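Local coordinates for putative signal recognition particle protein (Chaetomium thermophilum, PDB 5CK4) that binds GDP and GTP as the Arf-like GTPase beta subunit of the signal recognition particle receptor, probably at the endoplasmic reticulum membrane, at residues I166-D170 / T185-L189; P135-I139 / Y158-L162; T37-R41 / A103-T107. All coordinates share one frame; numbering follows the deposited sequence.

Contact 1 of 3, residues I166-D170 / T185-L189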
loop_
_atom_site.group_PDB
_atom_site.type_symbol
_atom_site.label_atom_id
_atom_site.label_comp_id
_atom_site.label_asym_id
_atom_site.label_seq_id
_atom_site.Cartn_x
_atom_site.Cartn_y
_atom_site.Cartn_z
ATOM N N ILE A 166 3.474 0.990 1.207
ATOM C CA ILE A 166 2.994 -0.083 2.067
ATOM C C ILE A 166 1.508 0.153 2.331
ATOM O O ILE A 166 1.120 1.226 2.820
ATOM C CB ILE A 166 3.752 -0.124 3.404
ATOM C CG1 ILE A 166 5.229 -0.458 3.184
ATOM C CG2 ILE A 166 3.099 -1.142 4.347
ATOM C CD1 ILE A 166 6.087 -0.328 4.478
ATOM N N PHE A 167 0.670 -0.813 1.964
ATOM C CA PHE A 167 -0.756 -0.726 2.281
ATOM C C PHE A 167 -1.032 -1.615 3.495
ATOM O O PHE A 167 -1.016 -2.850 3.382
ATOM C CB PHE A 167 -1.608 -1.171 1.094
ATOM C CG PHE A 167 -3.093 -0.997 1.318
ATOM C CD1 PHE A 167 -3.841 -1.988 1.953
ATOM C CD2 PHE A 167 -3.735 0.174 0.923
ATOM C CE1 PHE A 167 -5.204 -1.815 2.170
ATOM C CE2 PHE A 167 -5.098 0.345 1.129
ATOM C CZ PHE A 167 -5.829 -0.644 1.750
ATOM N N LEU A 168 -1.279 -0.990 4.647
ATOM C CA LEU A 168 -1.446 -1.722 5.905
ATOM C C LEU A 168 -2.923 -1.961 6.193
ATOM O O LEU A 168 -3.738 -1.066 6.038
ATOM C CB LEU A 168 -0.838 -0.934 7.055
ATOM C CG LEU A 168 -0.529 -1.594 8.409
ATOM C CD1 LEU A 168 0.639 -2.573 8.294
ATOM C CD2 LEU A 168 -0.195 -0.518 9.421
ATOM N N LEU A 169 -3.252 -3.177 6.626
ATOM C CA LEU A 169 -4.612 -3.516 7.032
ATOM C C LEU A 169 -4.578 -4.358 8.310
ATOM O O LEU A 169 -3.553 -4.975 8.638
ATOM C CB LEU A 169 -5.369 -4.257 5.909
ATOM C CG LEU A 169 -4.759 -5.588 5.398
ATOM C CD1 LEU A 169 -5.201 -6.797 6.264
ATOM C CD2 LEU A 169 -5.131 -5.815 3.944
ATOM N N ASP A 170 -5.713 -4.386 9.004
ATOM C CA ASP A 170 -5.895 -5.189 10.206
ATOM C C ASP A 170 -6.354 -6.589 9.793
ATOM O O ASP A 170 -7.503 -6.774 9.401
ATOM C CB ASP A 170 -6.942 -4.496 11.101
ATOM C CG ASP A 170 -7.154 -5.196 12.425
ATOM O OD1 ASP A 170 -6.791 -6.383 12.559
ATOM O OD2 ASP A 170 -7.706 -4.555 13.344
ATOM N N THR A 185 -12.010 -1.948 3.023
ATOM C CA THR A 185 -10.567 -1.987 2.840
ATOM C C THR A 185 -10.186 -2.275 1.396
ATOM O O THR A 185 -9.277 -1.648 0.845
ATOM C CB THR A 185 -9.934 -3.053 3.765
ATOM O OG1 THR A 185 -10.236 -2.723 5.123
ATOM C CG2 THR A 185 -8.431 -3.120 3.588
ATOM N N ALA A 186 -10.877 -3.224 0.776
ATOM C CA ALA A 186 -10.596 -3.564 -0.623
ATOM C C ALA A 186 -10.934 -2.402 -1.554
ATOM O O ALA A 186 -10.298 -2.217 -2.576
ATOM C CB ALA A 186 -11.376 -4.793 -1.038
ATOM N N SER A 187 -11.965 -1.644 -1.208
ATOM C CA SER A 187 -12.333 -0.476 -1.998
ATOM C C SER A 187 -11.186 0.542 -2.042
ATOM O O SER A 187 -10.875 1.099 -3.091
ATOM C CB SER A 187 -13.613 0.153 -1.444
ATOM O OG SER A 187 -13.989 1.263 -2.221
ATOM N N TYR A 188 -10.561 0.778 -0.895
ATOM C CA TYR A 188 -9.395 1.660 -0.810
ATOM C C TYR A 188 -8.229 1.095 -1.605
ATOM O O TYR A 188 -7.601 1.803 -2.406
ATOM C CB TYR A 188 -8.980 1.840 0.648
ATOM C CG TYR A 188 -8.030 2.988 0.925
ATOM C CD1 TYR A 188 -7.606 3.850 -0.086
ATOM C CD2 TYR A 188 -7.560 3.207 2.211
ATOM C CE1 TYR A 188 -6.727 4.898 0.184
ATOM C CE2 TYR A 188 -6.686 4.236 2.491
ATOM C CZ TYR A 188 -6.278 5.085 1.473
ATOM O OH TYR A 188 -5.423 6.127 1.785
ATOM N N LEU A 189 -7.942 -0.185 -1.394
ATOM C CA LEU A 189 -6.860 -0.839 -2.133
ATOM C C LEU A 189 -7.112 -0.779 -3.644
ATOM O O LEU A 189 -6.183 -0.545 -4.444
ATOM C CB LEU A 189 -6.703 -2.293 -1.660
ATOM C CG LEU A 189 -5.632 -3.122 -2.382
ATOM C CD1 LEU A 189 -4.250 -2.486 -2.221
ATOM C CD2 LEU A 189 -5.652 -4.525 -1.807
#
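Thr-185 O is met from two quarters: Leu-189 N donates the helical hydrogen bond to it at 3.0 Å, and Phe-167 CZ arrives obliquely from the strand, 3.7 Å away. Phe-167 carries most of this contact. With its CG anti to the backbone N (chi1 -175°), its ring reaches from strand 166-170 across to helix 185-189, where three side chains surround it. Leu-189 lays a methyl over one face, CD1 lying 4.1 Å from the ring centroid in a CH-pi contact. Thr-185 CG2 sits at the ring edge, in plane, 3.8 Å from CE1. Phe-167 points its CE2 edge at the face of Tyr-188, a T-shaped pair with centroids 5.6 Å apart and planes at 75°; the Tyr-188 ring also meets Arg-123 in a cation-pi contact. The same Thr-185 methyl also touches Leu-169 CB at 4.0 Å, while the OG1 of this threonine turns back to bond Tyr-181 O within its own helix. Strand and helix run nearly antiparallel, at 176°, as in the beta-alpha units of P-loop GTPases, and Leu-236 and Leu-240 of helix 229-249 extend the apolar cover around Leu-189. Cohesion across the interface comes from methyl and ring contacts, and neighbours on one face and at the edges probably restrict how the Phe-167 ring can turn.

Contact 2 of 3, residues P135-I139 / Y158-L162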
loop_
_atom_site.group_PDB
_atom_site.type_symbol
_atom_site.label_atom_id
_atom_site.label_comp_id
_atom_site.label_asym_id
_atom_site.label_seq_id
_atom_site.Cartn_x
_atom_site.Cartn_y
_atom_site.Cartn_z
ATOM N N PRO A 135 6.318 11.110 -8.933
ATOM C CA PRO A 135 5.891 11.780 -7.702
ATOM C C PRO A 135 7.045 12.079 -6.750
ATOM O O PRO A 135 7.913 11.231 -6.513
ATOM C CB PRO A 135 4.912 10.777 -7.075
ATOM C CG PRO A 135 5.366 9.449 -7.574
ATOM C CD PRO A 135 5.992 9.672 -8.933
ATOM N N SER A 136 7.053 13.302 -6.232
ATOM C CA SER A 136 7.966 13.684 -5.173
ATOM C C SER A 136 7.144 14.244 -4.030
ATOM O O SER A 136 6.182 14.980 -4.248
ATOM C CB SER A 136 8.974 14.720 -5.663
ATOM O OG SER A 136 9.824 14.156 -6.640
ATOM N N LEU A 137 7.511 13.879 -2.809
ATOM C CA LEU A 137 6.783 14.342 -1.642
ATOM C C LEU A 137 7.485 15.548 -1.033
ATOM O O LEU A 137 8.710 15.586 -0.965
ATOM C CB LEU A 137 6.664 13.225 -0.607
ATOM C CG LEU A 137 5.993 11.926 -1.054
ATOM C CD1 LEU A 137 5.699 11.048 0.156
ATOM C CD2 LEU A 137 4.717 12.216 -1.824
ATOM N N THR A 138 6.701 16.531 -0.603
ATOM C CA THR A 138 7.239 17.672 0.123
ATOM C C THR A 138 7.335 17.324 1.605
ATOM O O THR A 138 6.328 17.008 2.247
ATOM C CB THR A 138 6.374 18.927 -0.069
ATOM O OG1 THR A 138 6.331 19.269 -1.460
ATOM C CG2 THR A 138 6.955 20.094 0.708
ATOM N N ILE A 139 8.551 17.375 2.135
ATOM C CA ILE A 139 8.824 16.924 3.494
ATOM C C ILE A 139 9.278 18.066 4.398
ATOM O O ILE A 139 10.251 18.748 4.103
ATOM C CB ILE A 139 9.923 15.835 3.504
ATOM C CG1 ILE A 139 9.536 14.656 2.603
ATOM C CG2 ILE A 139 10.196 15.365 4.920
ATOM C CD1 ILE A 139 8.261 13.960 3.013
ATOM N N TYR A 158 13.998 19.601 0.539
ATOM C CA TYR A 158 12.869 18.974 1.218
ATOM C C TYR A 158 11.961 18.224 0.248
ATOM O O TYR A 158 10.758 18.089 0.483
ATOM C CB TYR A 158 12.067 20.007 2.015
ATOM C CG TYR A 158 12.047 21.396 1.417
ATOM C CD1 TYR A 158 11.168 21.725 0.395
ATOM C CD2 TYR A 158 12.900 22.383 1.890
ATOM C CE1 TYR A 158 11.146 22.999 -0.149
ATOM C CE2 TYR A 158 12.888 23.658 1.353
ATOM C CZ TYR A 158 12.008 23.960 0.335
ATOM O OH TYR A 158 11.998 25.231 -0.199
ATOM N N LYS A 159 12.543 17.738 -0.842
ATOM C CA LYS A 159 11.811 16.912 -1.793
ATOM C C LYS A 159 12.320 15.478 -1.727
ATOM O O LYS A 159 13.529 15.240 -1.734
ATOM C CB LYS A 159 11.950 17.465 -3.212
ATOM C CG LYS A 159 11.369 18.863 -3.395
ATOM C CD LYS A 159 9.860 18.874 -3.190
ATOM C CE LYS A 159 9.149 18.063 -4.268
ATOM N NZ LYS A 159 7.674 17.995 -4.057
ATOM N N SER A 160 11.397 14.524 -1.659
ATOM C CA SER A 160 11.771 13.120 -1.563
ATOM C C SER A 160 11.083 12.278 -2.636
ATOM O O SER A 160 9.875 12.379 -2.839
ATOM C CB SER A 160 11.436 12.571 -0.176
ATOM O OG SER A 160 11.731 11.187 -0.099
ATOM N N LYS A 161 11.863 11.445 -3.314
ATOM C CA LYS A 161 11.335 10.590 -4.371
ATOM C C LYS A 161 10.519 9.419 -3.804
ATOM O O LYS A 161 10.997 8.669 -2.950
ATOM C CB LYS A 161 12.485 10.082 -5.245
ATOM C CG LYS A 161 12.064 9.231 -6.430
ATOM C CD LYS A 161 13.176 9.193 -7.483
ATOM C CE LYS A 161 12.872 8.199 -8.596
ATOM N NZ LYS A 161 12.725 6.812 -8.064
ATOM N N LEU A 162 9.283 9.277 -4.277
ATOM C CA LEU A 162 8.426 8.162 -3.873
ATOM C C LEU A 162 8.855 6.878 -4.582
ATOM O O LEU A 162 8.855 6.818 -5.811
ATOM C CB LEU A 162 6.970 8.477 -4.203
ATOM C CG LEU A 162 5.969 7.383 -3.832
ATOM C CD1 LEU A 162 5.978 7.141 -2.326
ATOM C CD2 LEU A 162 4.580 7.760 -4.324
#
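Pro-135 and Leu-162 make the snug apolar end of this strand pair: their side chains cross at about a right angle, with Pro-135 CG 3.7 Å from Leu-162 CD2, while Leu-162 N bonds Pro-135 O. Further along, the backbones lock together. Leu-137 and Ser-160 form a hydrogen-bonded antiparallel pair, Leu-137 N to Ser-160 O at 2.8 Å and Ser-160 N to Leu-137 O at 3.0 Å, both donors lying in the carbonyl plane. Ile-139 N bonds Tyr-158 O at 2.8 Å, completing four backbone bonds between the segments. The side chains of Leu-137 and Ser-160 share one face, where Leu-137 packs on Leu-23 and Ile-114 in the protein interior, and Ser-160 CB lies 4.0 Å from Ile-139 CG1. The buried Ser-160 hydroxyl is satisfied by Leu-19 O and Ser-21. The face bearing Ser-136, Thr-138, Lys-159 and Lys-161 is looser and more open to solvent. Here Lys-159, bent at chi2 and chi3 (-65° and -66°), folds its amine back over the partner strand: NZ donates to Thr-138 OG1 at 3.2 Å and only weakly to Ser-136 O, its CE resting beside Ser-136 CB. The Lys-161 side chain, on the same face, barely touches the partner strand. Consecutive antiparallel strands so paired form a beta-hairpin, here with a mostly unmodelled connection; in the mixed sheet strand 136-140 is the one antiparallel neighbour of strand 159-170 and also pairs with strand 96-98.

Contact 3 of 3, residues T37-R41 / A103-T107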
loop_
_atom_site.group_PDB
_atom_site.type_symbol
_atom_site.label_atom_id
_atom_site.label_comp_id
_atom_site.label_asym_id
_atom_site.label_seq_id
_atom_site.Cartn_x
_atom_site.Cartn_y
_atom_site.Cartn_z
ATOM N N THR A 37 5.958 4.390 14.676
ATOM C CA THR A 37 6.652 4.472 15.955
ATOM C C THR A 37 7.733 3.404 16.042
ATOM O O THR A 37 8.846 3.680 16.477
ATOM C CB THR A 37 5.683 4.323 17.142
ATOM O OG1 THR A 37 4.735 5.396 17.118
ATOM C CG2 THR A 37 6.437 4.349 18.464
ATOM N N LEU A 38 7.406 2.193 15.596
ATOM C CA LEU A 38 8.370 1.097 15.598
ATOM C C LEU A 38 9.524 1.408 14.650
ATOM O O LEU A 38 10.695 1.187 14.983
ATOM C CB LEU A 38 7.701 -0.212 15.177
ATOM C CG LEU A 38 8.621 -1.438 15.121
ATOM C CD1 LEU A 38 9.276 -1.684 16.467
ATOM C CD2 LEU A 38 7.868 -2.691 14.666
ATOM N N PHE A 39 9.176 1.929 13.476
ATOM C CA PHE A 39 10.141 2.240 12.429
ATOM C C PHE A 39 11.130 3.284 12.906
ATOM O O PHE A 39 12.318 3.193 12.620
ATOM C CB PHE A 39 9.421 2.724 11.162
ATOM C CG PHE A 39 10.351 3.160 10.050
ATOM C CD1 PHE A 39 10.831 2.242 9.128
ATOM C CD2 PHE A 39 10.716 4.490 9.909
ATOM C CE1 PHE A 39 11.677 2.636 8.103
ATOM C CE2 PHE A 39 11.564 4.893 8.888
ATOM C CZ PHE A 39 12.042 3.969 7.983
ATOM N N GLU A 40 10.646 4.265 13.655
ATOM C CA GLU A 40 11.510 5.343 14.122
ATOM C C GLU A 40 12.376 4.928 15.318
ATOM O O GLU A 40 13.556 5.271 15.376
ATOM C CB GLU A 40 10.687 6.601 14.420
ATOM C CG GLU A 40 9.970 7.148 13.185
ATOM C CD GLU A 40 9.229 8.445 13.453
ATOM O OE1 GLU A 40 8.695 8.614 14.570
ATOM O OE2 GLU A 40 9.188 9.301 12.543
ATOM N N ARG A 41 11.791 4.181 16.253
ATOM C CA ARG A 41 12.527 3.637 17.392
ATOM C C ARG A 41 13.205 2.322 17.028
ATOM O O ARG A 41 14.035 2.268 16.122
ATOM C CB ARG A 41 11.594 3.407 18.581
ATOM C CG ARG A 41 10.830 4.644 19.034
ATOM C CD ARG A 41 9.923 4.332 20.222
ATOM N NE ARG A 41 9.238 5.524 20.717
ATOM C CZ ARG A 41 8.269 5.508 21.629
ATOM N NH1 ARG A 41 7.861 4.358 22.151
ATOM N NH2 ARG A 41 7.703 6.644 22.017
ATOM N N ALA A 103 15.435 10.672 12.818
ATOM C CA ALA A 103 15.050 9.382 13.382
ATOM C C ALA A 103 16.000 8.271 12.956
ATOM O O ALA A 103 16.293 8.115 11.772
ATOM C CB ALA A 103 13.624 9.034 12.987
ATOM N N ALA A 104 16.463 7.497 13.935
ATOM C CA ALA A 104 17.409 6.407 13.701
ATOM C C ALA A 104 16.896 5.379 12.692
ATOM O O ALA A 104 17.671 4.823 11.915
ATOM C CB ALA A 104 17.762 5.725 15.017
ATOM N N GLY A 105 15.594 5.130 12.706
ATOM C CA GLY A 105 15.013 4.170 11.789
ATOM C C GLY A 105 15.119 4.592 10.336
ATOM O O GLY A 105 15.267 3.757 9.440
ATOM N N ALA A 106 15.045 5.897 10.098
ATOM C CA ALA A 106 15.137 6.416 8.741
ATOM C C ALA A 106 16.584 6.454 8.243
ATOM O O ALA A 106 16.839 6.289 7.054
ATOM C CB ALA A 106 14.490 7.792 8.651
ATOM N N THR A 107 17.535 6.650 9.149
ATOM C CA THR A 107 18.939 6.700 8.745
ATOM C C THR A 107 19.478 5.303 8.461
ATOM O O THR A 107 20.207 5.097 7.493
ATOM C CB THR A 107 19.830 7.384 9.802
ATOM O OG1 THR A 107 20.105 6.471 10.872
ATOM C CG2 THR A 107 19.156 8.633 10.349
#
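Phe-39 meets the first turn of helix 104-109 with both its backbone and its ring. Its carbonyl oxygen receives a short CA-H...O contact from Gly-105, Phe-39 O to Gly-105 CA being 3.0 Å with an angle of 163° at the hydrogen. The closeness depends on the glycine, because a CB on Gly-105 would run straight into that oxygen. A chi1 of 176° swings the ring out, trans to its own amide nitrogen, to the Gly-105/Ala-106 peptide: CZ comes within 3.5 Å of Gly-105 O, and CE2 lies 3.8 Å from Ala-106 N and 4.1 Å from Ala-106 CB. Outside the two segments, Trp-309 meets the same ring edge-to-face, and Phe-111 and Leu-113 enlarge the apolar surroundings. Exchanging Phe-39 for an alanine would probably open a gap beside Ala-106 and remove the edge-to-face contact with Trp-309. Next in sequence, Glu-40 turns its aliphatic stem to the N-cap residue, CB and CG each 4.1 Å from Ala-103 CB. Its backbone oxygen accepts a weak hydrogen bond from Gly-105 N, at 3.4 Å and 143°. The carbonyl end of one helix thus faces the amide end of another, their backbones close enough for Glu-40 and Gly-105 to lie side by side. Helix 32-40 begins at the nucleotide-binding Lys-32 and Thr-33, so this is the far end of the helix that follows the P-loop in a Ras-like GTPase fold.

In the fold
From the N terminus, the chain leaves the P-loop through helix 32-40 and first meets contact 3, which closes the long excursion of residues 42-102, most of it not modelled. Strand 112-115 and helix 123-131 then lead to contact 2, where 135-139 and 158-162 bring together the ends of a second connection, largely not modelled. Strand 159-170 carries straight on into contact 1, whose short connection returns as helix 180-201. The three loops follow in series, none nesting within or crossing another. Contact 3 joins two helix ends beside the sheet, contact 2 joins two antiparallel strands within it, and contact 1 fixes a helix over it; strand 159-170 links the last two, 22 Å apart between centres.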